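Local coordinates for molybdenum cofactor carrier protein (Chlamydomonas reinhardtii, PDB 2IZ6) that probably binds and carries the molybdenum cofactor, keeping it available for transfer to the enzymes that need it, at residues S108-A113 against P133-G138; I16-P21 against L55-E60; I73-G78 against I92-G97. All blocks are in the same frame, centred on the assembly; numbering follows the deposited sequence.

Interaction 1: residues S108-A113 against P133-G138; sequences SNVLVA and PVVLLG
Four backbone hydrogen bonds tie residues 111-113 to residues 133-137. Leu111 N donates to Pro133 O at 3.3 Å, the longest of the set yet almost straight at 178°. The next three are shorter: Val135 N reaches Leu111 O at 2.8 Å, and Ala113 N to Val135 O and Leu137 N to Ala113 O follow in turn, each donor lying nearly along the axis of the C=O it meets. Two CA-H...O contacts join them, from Val134 CA to Leu111 O and from Val112 CA to Val135 O, so each of these carbonyls is approached by both an N-H and a C-H.

The strand axes run 17° apart with Leu111, Val112 and Ala113 level with Val134, Val135 and Leu136, which is the parallel pairing of a beta-alpha-beta crossover whose connecting helix is 118-129.

Side chains alternate between the faces. On the face of Val112 and Val135 the two valines lie side by side, Val112 CG2 at 4.0 Å from Val135 CB, beneath helix 161-173. Val135 CG2 also meets Val110 CG1 at 3.9 Å, the two crossing obliquely. On the other face, turned to helix 118-129, Leu136 has CG anti to its carbonyl carbon (chi1 -59°), which together with an extended chi2 brings CD2 to 3.9 Å from Ala113 CB. Just before strand 134-137 the Pro133 ring lays CD 3.6 Å from Asn109 O.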
loop_
_atom_site.group_PDB
_atom_site.type_symbol
_atom_site.label_atom_id
_atom_site.label_comp_id
_atom_site.label_asym_id
_atom_site.label_seq_id
_atom_site.Cartn_x
_atom_site.Cartn_y
_atom_site.Cartn_z
ATOM N N SER A 108 9.537 -0.503 -13.714
ATOM C CA SER A 108 10.676 -0.943 -14.542
ATOM C C SER A 108 10.255 -1.620 -15.827
ATOM O O SER A 108 9.248 -2.312 -15.903
ATOM C CB SER A 108 11.556 -1.880 -13.761
ATOM O OG SER A 108 10.847 -3.071 -13.532
ATOM N N ASN A 109 11.059 -1.459 -16.889
ATOM C CA ASN A 109 10.835 -2.174 -18.144
ATOM C C ASN A 109 11.214 -3.665 -18.064
ATOM O O ASN A 109 10.615 -4.564 -18.605
ATOM C CB ASN A 109 11.672 -1.543 -19.251
ATOM C CG ASN A 109 11.216 -0.185 -19.619
ATOM O OD1 ASN A 109 10.306 -0.045 -20.435
ATOM N ND2 ASN A 109 11.761 0.818 -19.001
ATOM N N VAL A 110 12.259 -3.898 -17.293
ATOM C CA VAL A 110 12.792 -5.234 -16.980
ATOM C C VAL A 110 13.284 -5.223 -15.603
ATOM O O VAL A 110 13.868 -4.259 -15.147
ATOM C CB VAL A 110 14.008 -5.607 -17.887
ATOM C CG1 VAL A 110 14.407 -7.109 -17.690
ATOM C CG2 VAL A 110 13.670 -5.373 -19.296
ATOM N N LEU A 111 13.045 -6.323 -14.873
ATOM C CA LEU A 111 13.546 -6.509 -13.489
ATOM C C LEU A 111 14.673 -7.549 -13.475
ATOM O O LEU A 111 14.530 -8.625 -14.064
ATOM C CB LEU A 111 12.378 -6.954 -12.556
ATOM C CG LEU A 111 12.664 -7.197 -11.073
ATOM C CD1 LEU A 111 13.128 -5.888 -10.438
ATOM C CD2 LEU A 111 11.478 -7.738 -10.329
ATOM N N VAL A 112 15.822 -7.227 -12.873
ATOM C CA VAL A 112 16.902 -8.158 -12.742
ATOM C C VAL A 112 17.092 -8.480 -11.278
ATOM O O VAL A 112 17.233 -7.586 -10.428
ATOM C CB VAL A 112 18.233 -7.534 -13.259
ATOM C CG1 VAL A 112 19.337 -8.516 -13.234
ATOM C CG2 VAL A 112 18.121 -7.062 -14.699
ATOM N N ALA A 113 17.035 -9.780 -10.962
ATOM C CA ALA A 113 17.325 -10.293 -9.636
ATOM C C ALA A 113 18.785 -10.777 -9.647
ATOM O O ALA A 113 19.177 -11.579 -10.508
ATOM C CB ALA A 113 16.405 -11.442 -9.299
ATOM N N PRO A 133 8.946 -8.970 -17.886
ATOM C CA PRO A 133 10.076 -9.883 -17.939
ATOM C C PRO A 133 11.070 -9.750 -16.805
ATOM O O PRO A 133 11.278 -8.669 -16.287
ATOM C CB PRO A 133 10.792 -9.526 -19.218
ATOM C CG PRO A 133 10.459 -8.113 -19.388
ATOM C CD PRO A 133 9.157 -7.829 -18.764
ATOM N N VAL A 134 11.596 -10.873 -16.429
ATOM C CA VAL A 134 12.562 -10.919 -15.347
ATOM C C VAL A 134 13.871 -11.647 -15.761
ATOM O O VAL A 134 13.853 -12.705 -16.408
ATOM C CB VAL A 134 11.942 -11.594 -14.081
ATOM C CG1 VAL A 134 12.970 -11.654 -12.943
ATOM C CG2 VAL A 134 10.699 -10.879 -13.559
ATOM N N VAL A 135 14.978 -11.063 -15.377
ATOM C CA VAL A 135 16.291 -11.662 -15.549
ATOM C C VAL A 135 16.911 -12.167 -14.233
ATOM O O VAL A 135 16.960 -11.408 -13.280
ATOM C CB VAL A 135 17.269 -10.695 -16.259
ATOM C CG1 VAL A 135 18.608 -11.347 -16.479
ATOM C CG2 VAL A 135 16.747 -10.247 -17.596
ATOM N N LEU A 136 17.200 -13.471 -14.154
ATOM C CA LEU A 136 17.721 -14.075 -12.954
ATOM C C LEU A 136 19.203 -14.294 -13.100
ATOM O O LEU A 136 19.634 -15.125 -13.899
ATOM C CB LEU A 136 17.008 -15.412 -12.714
ATOM C CG LEU A 136 15.489 -15.387 -12.553
ATOM C CD1 LEU A 136 14.967 -16.841 -12.289
ATOM C CD2 LEU A 136 15.050 -14.438 -11.470
ATOM N N LEU A 137 19.974 -13.608 -12.255
ATOM C CA LEU A 137 21.453 -13.656 -12.269
ATOM C C LEU A 137 21.923 -14.127 -10.889
ATOM O O LEU A 137 21.584 -13.555 -9.871
ATOM C CB LEU A 137 22.053 -12.296 -12.609
ATOM C CG LEU A 137 23.599 -12.170 -12.521
ATOM C CD1 LEU A 137 24.202 -13.093 -13.538
ATOM C CD2 LEU A 137 24.010 -10.680 -12.754
ATOM N N GLY A 138 22.688 -15.188 -10.893
ATOM C CA GLY A 138 23.285 -15.717 -9.650
ATOM C C GLY A 138 22.297 -16.296 -8.672
ATOM O O GLY A 138 22.530 -16.280 -7.454
#

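Interaction 2: residues I16-P21 against L55-E60; sequences IGVMGP and LGVMHE
The end of strand 15-19 and the start of helix 57-67 meet here at the C-terminal edge of a Rossmann-like parallel sheet, the edge where folds of this kind usually bind their ligands. Gly56 is the N-cap of the helix, and its O accepts from Glu60 N to close the first turn.

Met58 can be followed outward. Its CB leaves the helix beside the strand, and with CG anti to the carbonyl carbon (chi1 -66°) the chain turns back toward it. CG settles 4.0 Å from both Val18 O and Gly20 N; the latter is a buried donor with no partner in the model. An extended chi2 (-166°) carries SD alongside Met19 CE and to 3.8 Å from Val18 O, in van der Waals contact; that carbonyl is hydrogen-bonded to Thr50 OG1. A bend at chi3 (-67°) then brings CE to 4.0 Å from Gly20 O.

Val57 packs next to it. Its CG1, anti to the backbone N, lies 3.9 Å from Gly20 CA and touches Val18 CG1, the two valine side chains crossing obliquely. The fit is close because Gly20 has no side chain: a beta carbon there would collide with Val57 CG1. CG2, the other branch, faces Pro21 CD.

A water bridges the backbones beyond these apolar contacts, donating to Pro21 O at 2.9 Å and accepting from Met58 N at 2.9 Å.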
loop_
_atom_site.group_PDB
_atom_site.type_symbol
_atom_site.label_atom_id
_atom_site.label_comp_id
_atom_site.label_asym_id
_atom_site.label_seq_id
_atom_site.Cartn_x
_atom_site.Cartn_y
_atom_site.Cartn_z
ATOM N N ILE A 16 15.465 0.163 -15.461
ATOM C CA ILE A 16 15.801 -1.243 -15.116
ATOM C C ILE A 16 15.804 -1.366 -13.634
ATOM O O ILE A 16 16.559 -0.708 -12.937
ATOM C CB ILE A 16 17.181 -1.689 -15.730
ATOM C CG1 ILE A 16 17.265 -1.328 -17.214
ATOM C CG2 ILE A 16 17.439 -3.161 -15.454
ATOM C CD1 ILE A 16 16.163 -1.771 -18.092
ATOM N N GLY A 17 14.996 -2.298 -13.161
ATOM C CA GLY A 17 14.928 -2.589 -11.758
ATOM C C GLY A 17 15.913 -3.654 -11.358
ATOM O O GLY A 17 16.175 -4.578 -12.092
ATOM N N VAL A 18 16.497 -3.524 -10.164
ATOM C CA VAL A 18 17.395 -4.484 -9.640
ATOM C C VAL A 18 16.958 -4.832 -8.243
ATOM O O VAL A 18 16.698 -3.976 -7.426
ATOM C CB VAL A 18 18.848 -3.989 -9.630
ATOM C CG1 VAL A 18 19.816 -4.928 -8.902
ATOM C CG2 VAL A 18 19.287 -3.705 -11.037
ATOM N N MET A 19 16.923 -6.124 -7.979
ATOM C CA MET A 19 16.547 -6.664 -6.658
ATOM C C MET A 19 17.549 -7.686 -6.222
ATOM O O MET A 19 18.064 -8.457 -7.023
ATOM C CB MET A 19 15.275 -7.411 -6.820
ATOM C CG MET A 19 14.134 -6.646 -7.198
ATOM S SD MET A 19 13.257 -5.992 -5.751
ATOM C CE MET A 19 14.116 -6.647 -4.277
ATOM N N GLY A 20 17.797 -7.741 -4.921
ATOM C CA GLY A 20 18.533 -8.806 -4.419
ATOM C C GLY A 20 18.453 -8.733 -2.918
ATOM O O GLY A 20 17.861 -7.790 -2.365
ATOM N N PRO A 21 19.007 -9.739 -2.280
ATOM C CA PRO A 21 19.041 -9.796 -0.785
ATOM C C PRO A 21 19.969 -8.737 -0.192
ATOM O O PRO A 21 20.838 -8.188 -0.893
ATOM C CB PRO A 21 19.542 -11.199 -0.508
ATOM C CG PRO A 21 20.198 -11.636 -1.708
ATOM C CD PRO A 21 19.611 -10.920 -2.872
ATOM N N LEU A 55 22.890 -1.245 1.571
ATOM C CA LEU A 55 23.555 -2.474 2.062
ATOM C C LEU A 55 24.118 -3.482 1.049
ATOM O O LEU A 55 25.278 -3.401 0.756
ATOM C CB LEU A 55 22.732 -3.171 3.172
ATOM C CG LEU A 55 22.888 -2.680 4.626
ATOM C CD1 LEU A 55 22.574 -3.800 5.632
ATOM C CD2 LEU A 55 24.281 -2.069 4.959
ATOM N N GLY A 56 23.368 -4.470 0.612
ATOM C CA GLY A 56 23.887 -5.535 -0.245
ATOM C C GLY A 56 23.883 -5.225 -1.735
ATOM O O GLY A 56 24.456 -4.235 -2.143
ATOM N N VAL A 57 23.276 -6.128 -2.495
ATOM C CA VAL A 57 23.184 -6.073 -3.935
ATOM C C VAL A 57 22.727 -4.686 -4.354
ATOM O O VAL A 57 23.301 -4.108 -5.299
ATOM C CB VAL A 57 22.149 -7.148 -4.482
ATOM C CG1 VAL A 57 21.564 -6.788 -5.829
ATOM C CG2 VAL A 57 22.779 -8.528 -4.454
ATOM N N MET A 58 21.692 -4.172 -3.712
ATOM C CA MET A 58 21.014 -2.968 -4.258
ATOM C C MET A 58 21.940 -1.735 -4.133
ATOM O O MET A 58 22.049 -0.936 -5.055
ATOM C CB MET A 58 19.632 -2.814 -3.589
ATOM C CG MET A 58 18.778 -3.975 -4.027
ATOM S SD MET A 58 17.018 -3.824 -3.688
ATOM C CE MET A 58 17.208 -3.907 -2.009
ATOM N N HIS A 59 22.658 -1.647 -3.020
ATOM C CA HIS A 59 23.610 -0.577 -2.824
ATOM C C HIS A 59 24.779 -0.679 -3.798
ATOM O O HIS A 59 25.218 0.279 -4.376
ATOM C CB HIS A 59 24.080 -0.568 -1.384
ATOM C CG HIS A 59 25.090 0.493 -1.092
ATOM N ND1 HIS A 59 24.860 1.843 -1.281
ATOM C CD2 HIS A 59 26.360 0.383 -0.646
ATOM C CE1 HIS A 59 25.956 2.517 -0.965
ATOM N NE2 HIS A 59 26.870 1.659 -0.546
ATOM N N GLU A 60 25.252 -1.892 -4.020
ATOM C CA GLU A 60 26.333 -2.084 -4.995
ATOM C C GLU A 60 25.940 -1.679 -6.398
ATOM O O GLU A 60 26.749 -1.061 -7.084
ATOM C CB GLU A 60 26.864 -3.518 -4.986
ATOM C CG GLU A 60 27.705 -3.849 -3.733
ATOM C CD GLU A 60 28.996 -3.063 -3.726
ATOM O OE1 GLU A 60 29.465 -2.661 -4.798
ATOM O OE2 GLU A 60 29.527 -2.808 -2.623
HETATM O O HOH W 1 20.255 -5.417 -1.483
#

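Interaction 3: residues I73-G78 against I92-G97; sequences IGVLPG and IVTGLG
Strand 90-93 forms one margin of the parallel sheet within its chain, and its whole pairing is with strand 72-76. Val75 stands level with Ile92 and Leu76 with Val93. Ile92 N donates to Gly74 O at 2.8 Å, approaching from above the carbonyl plane, whereas Leu76 N to Ile92 O and Thr94 N to Leu76 O run nearly along the C=O axes. The pairing outlasts the regular strands: Gly95 N reaches Pro77 O at 3.3 Å in the carbonyl plane and on a lone pair, but the angle at its hydrogen is a bent 136°.

On the face of Val75 and Ile92, Ile73 CG2 and Ile92 CG1 touch at 3.7 Å as the two isoleucines lie side by side. The side chains of Val75 and Thr94 cross at about a right angle, with Val75 CG1 and Thr94 CG2 3.5 Å apart, tighter than usual van der Waals contact. Thr94 OG1 takes the crowded position between backbone N and carbonyl carbon (chi1 60°), from which it accepts from Leu96 N at 3.2 Å in an ST turn. Gly95 continues the turn with positive phi (64°). The turn leads the chain around Pro77, whose CB comes to 3.3 Å from Gly97 O. On the face of Leu76, Val93 CG1 packs against Pro77 O.

Neighbouring subunits touch this margin: Ser107 OG of the second subunit bonds to Val93 N, and Leu96 packs on Leu96 of both the second and the third. With no helix modelled between them (79-83 are missing), the pair makes 90-93 a parallel edge strand of a Rossmann-like sheet.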
loop_
_atom_site.group_PDB
_atom_site.type_symbol
_atom_site.label_atom_id
_atom_site.label_comp_id
_atom_site.label_asym_id
_atom_site.label_seq_id
_atom_site.Cartn_x
_atom_site.Cartn_y
_atom_site.Cartn_z
ATOM N N ILE A 73 17.493 5.783 -8.896
ATOM C CA ILE A 73 16.257 5.947 -8.131
ATOM C C ILE A 73 16.307 4.931 -7.032
ATOM O O ILE A 73 16.394 3.715 -7.284
ATOM C CB ILE A 73 14.969 5.780 -8.975
ATOM C CG1 ILE A 73 14.889 6.739 -10.169
ATOM C CG2 ILE A 73 13.735 5.923 -8.045
ATOM C CD1 ILE A 73 13.838 6.333 -11.164
ATOM N N GLY A 74 16.258 5.397 -5.781
ATOM C CA GLY A 74 16.317 4.523 -4.647
ATOM C C GLY A 74 15.041 4.652 -3.871
ATOM O O GLY A 74 14.659 5.755 -3.479
ATOM N N VAL A 75 14.357 3.524 -3.702
ATOM C CA VAL A 75 13.064 3.418 -3.068
ATOM C C VAL A 75 13.238 2.958 -1.632
ATOM O O VAL A 75 13.954 1.985 -1.362
ATOM C CB VAL A 75 12.136 2.467 -3.885
ATOM C CG1 VAL A 75 10.707 2.520 -3.315
ATOM C CG2 VAL A 75 12.182 2.854 -5.338
ATOM N N LEU A 76 12.585 3.670 -0.732
ATOM C CA LEU A 76 12.715 3.452 0.721
ATOM C C LEU A 76 11.286 3.478 1.306
ATOM O O LEU A 76 10.431 4.157 0.770
ATOM C CB LEU A 76 13.465 4.657 1.297
ATOM C CG LEU A 76 14.819 4.972 0.684
ATOM C CD1 LEU A 76 14.955 6.432 0.442
ATOM C CD2 LEU A 76 15.927 4.435 1.595
ATOM N N PRO A 77 11.023 2.747 2.367
ATOM C CA PRO A 77 9.721 2.910 3.071
ATOM C C PRO A 77 9.721 4.207 3.909
ATOM O O PRO A 77 8.722 4.886 4.087
ATOM C CB PRO A 77 9.660 1.675 3.979
ATOM C CG PRO A 77 11.039 1.092 4.013
ATOM C CD PRO A 77 11.875 1.680 2.917
ATOM N N GLY A 78 10.914 4.410 4.463
ATOM C CA GLY A 78 11.449 5.543 5.173
ATOM C C GLY A 78 12.938 5.154 5.275
ATOM O O GLY A 78 13.324 3.930 5.200
ATOM N N ILE A 92 12.726 7.810 -3.517
ATOM C CA ILE A 92 11.276 7.647 -3.525
ATOM C C ILE A 92 10.907 6.994 -2.187
ATOM O O ILE A 92 11.356 5.895 -1.872
ATOM C CB ILE A 92 10.777 6.812 -4.737
ATOM C CG1 ILE A 92 11.079 7.511 -6.061
ATOM C CG2 ILE A 92 9.297 6.508 -4.606
ATOM C CD1 ILE A 92 10.366 8.818 -6.294
ATOM N N VAL A 93 10.078 7.671 -1.418
ATOM C CA VAL A 93 9.690 7.218 -0.079
ATOM C C VAL A 93 8.219 6.822 -0.128
ATOM O O VAL A 93 7.383 7.673 -0.360
ATOM C CB VAL A 93 9.886 8.326 0.940
ATOM C CG1 VAL A 93 9.567 7.811 2.371
ATOM C CG2 VAL A 93 11.252 8.811 0.956
ATOM N N THR A 94 7.911 5.519 0.088
ATOM C CA THR A 94 6.597 4.914 -0.273
ATOM C C THR A 94 5.593 5.029 0.856
ATOM O O THR A 94 4.367 5.012 0.610
ATOM C CB THR A 94 6.694 3.394 -0.566
ATOM O OG1 THR A 94 7.183 2.757 0.618
ATOM C CG2 THR A 94 7.624 3.069 -1.752
ATOM N N GLY A 95 6.111 5.073 2.082
ATOM C CA GLY A 95 5.317 5.184 3.252
ATOM C C GLY A 95 4.485 3.957 3.358
ATOM O O GLY A 95 3.339 4.077 3.772
ATOM N N LEU A 96 5.055 2.800 2.969
ATOM C CA LEU A 96 4.370 1.504 3.054
ATOM C C LEU A 96 5.200 0.634 4.009
ATOM O O LEU A 96 6.110 1.109 4.674
ATOM C CB LEU A 96 4.128 0.883 1.661
ATOM C CG LEU A 96 3.119 1.546 0.674
ATOM C CD1 LEU A 96 3.071 0.740 -0.649
ATOM C CD2 LEU A 96 1.758 1.718 1.185
ATOM N N GLY A 97 4.870 -0.622 4.186
ATOM C CA GLY A 97 5.627 -1.362 5.221
ATOM C C GLY A 97 7.140 -1.533 4.972
ATOM O O GLY A 97 7.726 -1.018 4.005
#

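In the fold
All three contacts reach one seven-stranded parallel sheet of order 4-3-2-1-5-6-7: interactions 1 and 3 pair strands in it, and interaction 2 sets helix 57-67 against strand 15-19. Along the chain interaction 2 comes first, then 3, then 1. Interactions 1 and 2 have centres 11 Å apart and touch, since strands 15-19 and 110-114 are neighbours; Val112 N to Gly17 O and Val112 O to Met19 N are probable hydrogen bonds. Interaction 3 lies at the margin, on outermost strand 90-93, its centre 14 Å from that of interaction 2 and 20 Å from that of interaction 1, touching neither. The sheet thus joins a buried centre to a margin in contact with other subunits of the tetramer.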